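Local coordinates for protein putative adhesin (Bacteroides fragilis NCTC 9343, PDB 3PET) that is of uncertain function but, as a putative lipoprotein adhesin with a right-handed beta-helix, probably takes part in cell adhesion at the bacterial surface, at residues Q130-Q135 and A151-K156; N169-S174 and I181-T186. All blocks are in the same frame, centred on the assembly; numbering follows the deposited sequence. Where two conformers were deposited one is given.

Interaction 1 of 2, residues Q130-Q135 and A151-K156; sequences QKLNVQ and AALHSK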
loop_
_atom_site.group_PDB
_atom_site.type_symbol
_atom_site.label_atom_id
_atom_site.label_comp_id
_atom_site.label_asym_id
_atom_site.label_seq_id
_atom_site.Cartn_x
_atom_site.Cartn_y
_atom_site.Cartn_z
ATOM N N GLN A 130 7.465 16.567 21.034
ATOM C CA GLN A 130 8.887 16.353 21.264
ATOM C C GLN A 130 9.326 15.217 20.376
ATOM O O GLN A 130 10.241 15.381 19.579
ATOM C CB GLN A 130 9.193 16.077 22.751
ATOM C CG GLN A 130 8.782 17.219 23.702
ATOM C CD GLN A 130 9.297 18.580 23.280
ATOM O OE1 GLN A 130 10.509 18.798 23.161
ATOM N NE2 GLN A 130 8.385 19.518 23.007
ATOM N N LYS A 131 8.658 14.060 20.506
ATOM C CA LYS A 131 8.986 12.877 19.726
ATOM C C LYS A 131 7.779 12.418 18.922
ATOM O O LYS A 131 6.673 12.302 19.461
ATOM C CB LYS A 131 9.502 11.740 20.624
ATOM C CG LYS A 131 10.786 12.073 21.380
ATOM C CD LYS A 131 11.178 10.964 22.338
ATOM C CE LYS A 131 12.395 11.332 23.146
ATOM N NZ LYS A 131 12.740 10.280 24.138
ATOM N N LEU A 132 7.997 12.172 17.631
ATOM C CA LEU A 132 6.976 11.672 16.723
ATOM C C LEU A 132 7.459 10.366 16.146
ATOM O O LEU A 132 8.598 10.277 15.662
ATOM C CB LEU A 132 6.643 12.669 15.598
ATOM C CG LEU A 132 5.756 12.130 14.455
ATOM C CD1 LEU A 132 4.313 11.847 14.919
ATOM C CD2 LEU A 132 5.787 13.053 13.280
ATOM N N ASN A 133 6.606 9.356 16.200
ATOM C CA ASN A 133 6.874 8.043 15.638
ATOM C C ASN A 133 5.738 7.673 14.712
ATOM O O ASN A 133 4.600 7.611 15.159
ATOM C CB ASN A 133 7.070 6.976 16.734
ATOM C CG ASN A 133 7.501 5.649 16.158
ATOM O OD1 ASN A 133 8.536 5.540 15.525
ATOM N ND2 ASN A 133 6.693 4.616 16.303
ATOM N N VAL A 134 6.039 7.461 13.414
ATOM C CA VAL A 134 5.042 7.089 12.415
ATOM C C VAL A 134 5.436 5.746 11.822
ATOM O O VAL A 134 6.538 5.599 11.286
ATOM C CB VAL A 134 4.851 8.172 11.302
ATOM C CG1 VAL A 134 3.862 7.712 10.228
ATOM C CG2 VAL A 134 4.403 9.495 11.890
ATOM N N GLN A 135 4.509 4.784 11.879
ATOM C CA GLN A 135 4.667 3.477 11.247
ATOM C C GLN A 135 3.489 3.307 10.320
ATOM O O GLN A 135 2.375 3.019 10.794
ATOM C CB GLN A 135 4.741 2.345 12.293
ATOM C CG GLN A 135 5.958 2.415 13.226
ATOM C CD GLN A 135 7.157 1.658 12.720
ATOM O OE1 GLN A 135 7.081 0.867 11.785
ATOM N NE2 GLN A 135 8.291 1.855 13.366
ATOM N N ALA A 151 11.589 13.090 14.678
ATOM C CA ALA A 151 10.531 12.467 13.862
ATOM C C ALA A 151 11.059 11.190 13.224
ATOM O O ALA A 151 11.995 11.233 12.410
ATOM C CB ALA A 151 10.016 13.430 12.795
ATOM N N ALA A 152 10.502 10.056 13.643
ATOM C CA ALA A 152 10.818 8.743 13.102
ATOM C C ALA A 152 9.696 8.411 12.130
ATOM O O ALA A 152 8.527 8.367 12.530
ATOM C CB ALA A 152 10.940 7.703 14.227
ATOM N N LEU A 153 10.027 8.321 10.837
ATOM C CA LEU A 153 9.056 8.109 9.751
ATOM C C LEU A 153 9.379 6.820 9.044
ATOM O O LEU A 153 10.395 6.747 8.343
ATOM C CB LEU A 153 9.092 9.314 8.769
ATOM C CG LEU A 153 8.960 10.720 9.397
ATOM C CD1 LEU A 153 9.141 11.822 8.345
ATOM C CD2 LEU A 153 7.611 10.897 10.118
ATOM N N HIS A 154 8.553 5.781 9.265
ATOM C CA HIS A 154 8.799 4.454 8.714
ATOM C C HIS A 154 7.604 4.013 7.889
ATOM O O HIS A 154 6.536 3.706 8.428
ATOM C CB HIS A 154 9.111 3.431 9.839
ATOM C CG HIS A 154 10.218 3.855 10.755
ATOM N ND1 HIS A 154 11.535 3.972 10.312
ATOM C CD2 HIS A 154 10.169 4.188 12.063
ATOM C CE1 HIS A 154 12.230 4.390 11.355
ATOM N NE2 HIS A 154 11.452 4.530 12.433
ATOM N N SER A 155 7.778 4.007 6.573
ATOM C CA SER A 155 6.708 3.612 5.671
ATOM C C SER A 155 6.933 2.181 5.242
ATOM O O SER A 155 8.058 1.819 4.899
ATOM C CB SER A 155 6.623 4.568 4.485
ATOM O OG SER A 155 7.853 4.671 3.781
ATOM N N LYS A 156 5.876 1.349 5.317
ATOM C CA LYS A 156 5.950 -0.091 4.997
ATOM C C LYS A 156 4.814 -0.584 4.105
ATOM O O LYS A 156 4.880 -1.710 3.628
ATOM C CB LYS A 156 5.958 -0.937 6.290
ATOM C CG LYS A 156 7.178 -0.690 7.168
ATOM C CD LYS A 156 7.004 -1.248 8.570
ATOM C CE LYS A 156 8.283 -1.071 9.349
ATOM N NZ LYS A 156 8.183 -1.601 10.733
#
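Gln135 and His154 lie side by side on neighbouring parallel strands, and the glutamine amide comes obliquely to the imidazole. Its NE2 comes to 3.3 Å from His154 CD2; the amide and ring planes are 34° apart and the side chains cross obliquely. Two torsions bring the amide there: CG stands anti to the carbonyl carbon, and the chain then bends sharply at chi2 (-91°), which swings CD toward the second strand. The other end of the same amide is used as well. Lys156 extends its chain beyond CG and donates from NZ to Gln135 OE1 at 2.9 Å, tilted somewhat from the carbonyl plane. Gln135 thus engages His154 of the strand and Lys156 just beyond its end, touching the ring with its nitrogen and holding the ammonium with its oxygen.

Asn133, two residues earlier on the same face, has CG anti to the backbone N. Its OD1 rests 3.5 Å from Ala152 CB and more distantly meets the edge of the His154 ring near its plane, while ND2 bonds Asp113 on strand 111-116. The opposite face is apolar: Val134 CG2 meets Leu153 CD2 at 3.9 Å, and Leu132 CD2 reaches that same methyl. These buried groups pack further on Leu144 of strand 142-145.

Between the faces, Ala152 N to Leu132 O (2.8 Å, almost straight at the hydrogen), Ala152 O from Val134 N and His154 N to Val134 O fix the register. With strand axes 4.7 Å apart and only 3° from parallel, residues of one face lie beside one another, Asn133, Gln135, Ala152 and His154 on one side, Leu132, Val134, Ala151 and Leu153 on the buried one. This is the in-register parallel pairing of successive coils in a right-handed beta-helix.

Interaction 2 of 2, residues N169-S174 and I181-T186; sequences NAVEAS and ITCNAT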
loop_
_atom_site.group_PDB
_atom_site.type_symbol
_atom_site.label_atom_id
_atom_site.label_comp_id
_atom_site.label_asym_id
_atom_site.label_seq_id
_atom_site.Cartn_x
_atom_site.Cartn_y
_atom_site.Cartn_z
ATOM N N ASN A 169 14.046 18.576 14.199
ATOM C CA ASN A 169 15.494 18.755 14.335
ATOM C C ASN A 169 16.217 17.503 13.873
ATOM O O ASN A 169 17.159 17.604 13.110
ATOM C CB ASN A 169 15.888 19.141 15.763
ATOM C CG ASN A 169 15.636 20.600 16.027
ATOM O OD1 ASN A 169 15.845 21.463 15.167
ATOM N ND2 ASN A 169 15.184 20.908 17.214
ATOM N N ALA A 170 15.749 16.329 14.298
ATOM C CA ALA A 170 16.326 15.036 13.931
ATOM C C ALA A 170 15.276 14.187 13.244
ATOM O O ALA A 170 14.143 14.076 13.726
ATOM C CB ALA A 170 16.862 14.326 15.167
ATOM N N VAL A 171 15.634 13.618 12.101
ATOM C CA VAL A 171 14.708 12.764 11.353
ATOM C C VAL A 171 15.337 11.393 11.178
ATOM O O VAL A 171 16.522 11.291 10.850
ATOM C CB VAL A 171 14.297 13.394 9.975
ATOM C CG1 VAL A 171 13.556 12.402 9.080
ATOM C CG2 VAL A 171 13.463 14.654 10.170
ATOM N N GLU A 172 14.524 10.336 11.372
ATOM C CA GLU A 172 14.898 8.945 11.074
ATOM C C GLU A 172 13.868 8.453 10.084
ATOM O O GLU A 172 12.707 8.299 10.446
ATOM C CB GLU A 172 14.969 8.075 12.329
ATOM C CG GLU A 172 16.101 8.484 13.269
ATOM C CD GLU A 172 15.811 8.431 14.759
ATOM O OE1 GLU A 172 14.870 7.714 15.171
ATOM O OE2 GLU A 172 16.542 9.108 15.519
ATOM N N ALA A 173 14.248 8.323 8.811
ATOM C CA ALA A 173 13.292 7.924 7.780
ATOM C C ALA A 173 13.682 6.638 7.088
ATOM O O ALA A 173 14.835 6.478 6.686
ATOM C CB ALA A 173 13.145 9.037 6.746
ATOM N N SER A 174 12.717 5.711 6.937
ATOM C CA SER A 174 12.964 4.461 6.225
ATOM C C SER A 174 11.746 4.132 5.389
ATOM O O SER A 174 10.630 4.176 5.897
ATOM C CB SER A 174 13.334 3.326 7.177
ATOM O OG SER A 174 13.442 2.098 6.478
ATOM N N ILE A 181 8.749 9.346 0.930
ATOM C CA ILE A 181 8.746 10.080 2.199
ATOM C C ILE A 181 9.277 11.469 1.897
ATOM O O ILE A 181 10.380 11.589 1.373
ATOM C CB ILE A 181 9.548 9.411 3.359
ATOM C CG1 ILE A 181 9.020 8.002 3.682
ATOM C CG2 ILE A 181 9.555 10.308 4.624
ATOM C CD1 ILE A 181 9.876 7.252 4.685
ATOM N N THR A 182 8.499 12.508 2.204
ATOM C CA THR A 182 8.952 13.894 2.099
ATOM C C THR A 182 9.064 14.357 3.527
ATOM O O THR A 182 8.159 14.105 4.309
ATOM C CB THR A 182 8.047 14.759 1.208
ATOM O OG1 THR A 182 7.951 14.137 -0.077
ATOM C CG2 THR A 182 8.595 16.196 1.041
ATOM N N CYS A 183 10.219 14.912 3.916
ATOM C CA CYS A 183 10.419 15.298 5.312
ATOM C C CYS A 183 11.280 16.553 5.395
ATOM O O CYS A 183 11.589 17.169 4.371
ATOM C CB CYS A 183 11.002 14.142 6.124
ATOM S SG CYS A 183 12.583 13.527 5.492
ATOM N N ASN A 184 11.569 16.993 6.622
ATOM C CA ASN A 184 12.240 18.248 6.878
ATOM C C ASN A 184 13.113 18.104 8.125
ATOM O O ASN A 184 12.607 17.991 9.239
ATOM C CB ASN A 184 11.159 19.324 7.032
ATOM C CG ASN A 184 11.613 20.749 7.077
ATOM O OD1 ASN A 184 12.739 21.072 7.435
ATOM N ND2 ASN A 184 10.705 21.639 6.734
ATOM N N ALA A 185 14.432 18.089 7.916
ATOM C CA ALA A 185 15.421 17.873 8.967
ATOM C C ALA A 185 16.342 19.065 9.079
ATOM O O ALA A 185 17.061 19.375 8.125
ATOM C CB ALA A 185 16.228 16.619 8.643
ATOM N N THR A 186 16.316 19.756 10.225
ATOM C CA THR A 186 17.172 20.940 10.355
ATOM C C THR A 186 18.567 20.588 10.870
ATOM O O THR A 186 19.504 21.268 10.502
ATOM C CB THR A 186 16.526 22.032 11.228
ATOM O OG1 THR A 186 16.602 21.642 12.595
ATOM C CG2 THR A 186 15.080 22.338 10.837
#
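Val171 and the strand 181-185 meet through side chains, as expected for strands whose axes are 8.0 Å apart and run nearly antiparallel at 157°. The valine divides its two methyls between neighbours. CG1, anti to the backbone N (chi1 169°), touches Cys183 SG at 3.9 Å; CG2 lies 3.7 Å from Ala185 CB and also rests against the carbonyl oxygen of Asn184. Cys183 contributes by placing SG between its own backbone N and carbonyl carbon (chi1 58°).

Further along, the contact is made by the CD1 end of Ile181. Ile181 carries CD1 over to Ser174 O at 3.4 Å, and the same methyl meets Ala173 CB at 4.3 Å. The isoleucine thereby bridges the 7.5 Å between Ala173 CA and Ile181 CA, the two small residues Ala173 and Ala185 being served by larger partners opposite.

In contrast to this buried apolar packing, the Asn169–Thr186 end is the polar solvent side, although the backbones come closer there, with an exposed threonine and a partly exposed asparagine at the corners of the coil. Asn169 OD1 lies 2.7 Å from Thr186 OG1, whereas its ND2 bonds Gln149.

The buried apolar side is continued by Leu153 of strand 147-155, which packs on Cys183, by Ile189 of strand 188-193, which touches both Val171 and Cys183, and by Tyr201 of strand 199-202, next to Cys183.

Interaction 1 closes before interaction 2 opens along the chain, and their centres are 9 Å apart on the same side of the chain's centre. They join through strands 147-155 and 171-175, parallel neighbours in the same sheet: Leu153 N lies 2.7 Å from Glu172 O and Ala151 O lies 2.9 Å from Glu172 N, both probable hydrogen bonds. Ser155 OG also packs against Ile181 CD1. Interaction 1 therefore samples stacking along the helix axis, while interaction 2 samples packing across its interior between two faces. Together they describe how coils build the elongated solenoid, consistent with the head domain of a putative adhesin.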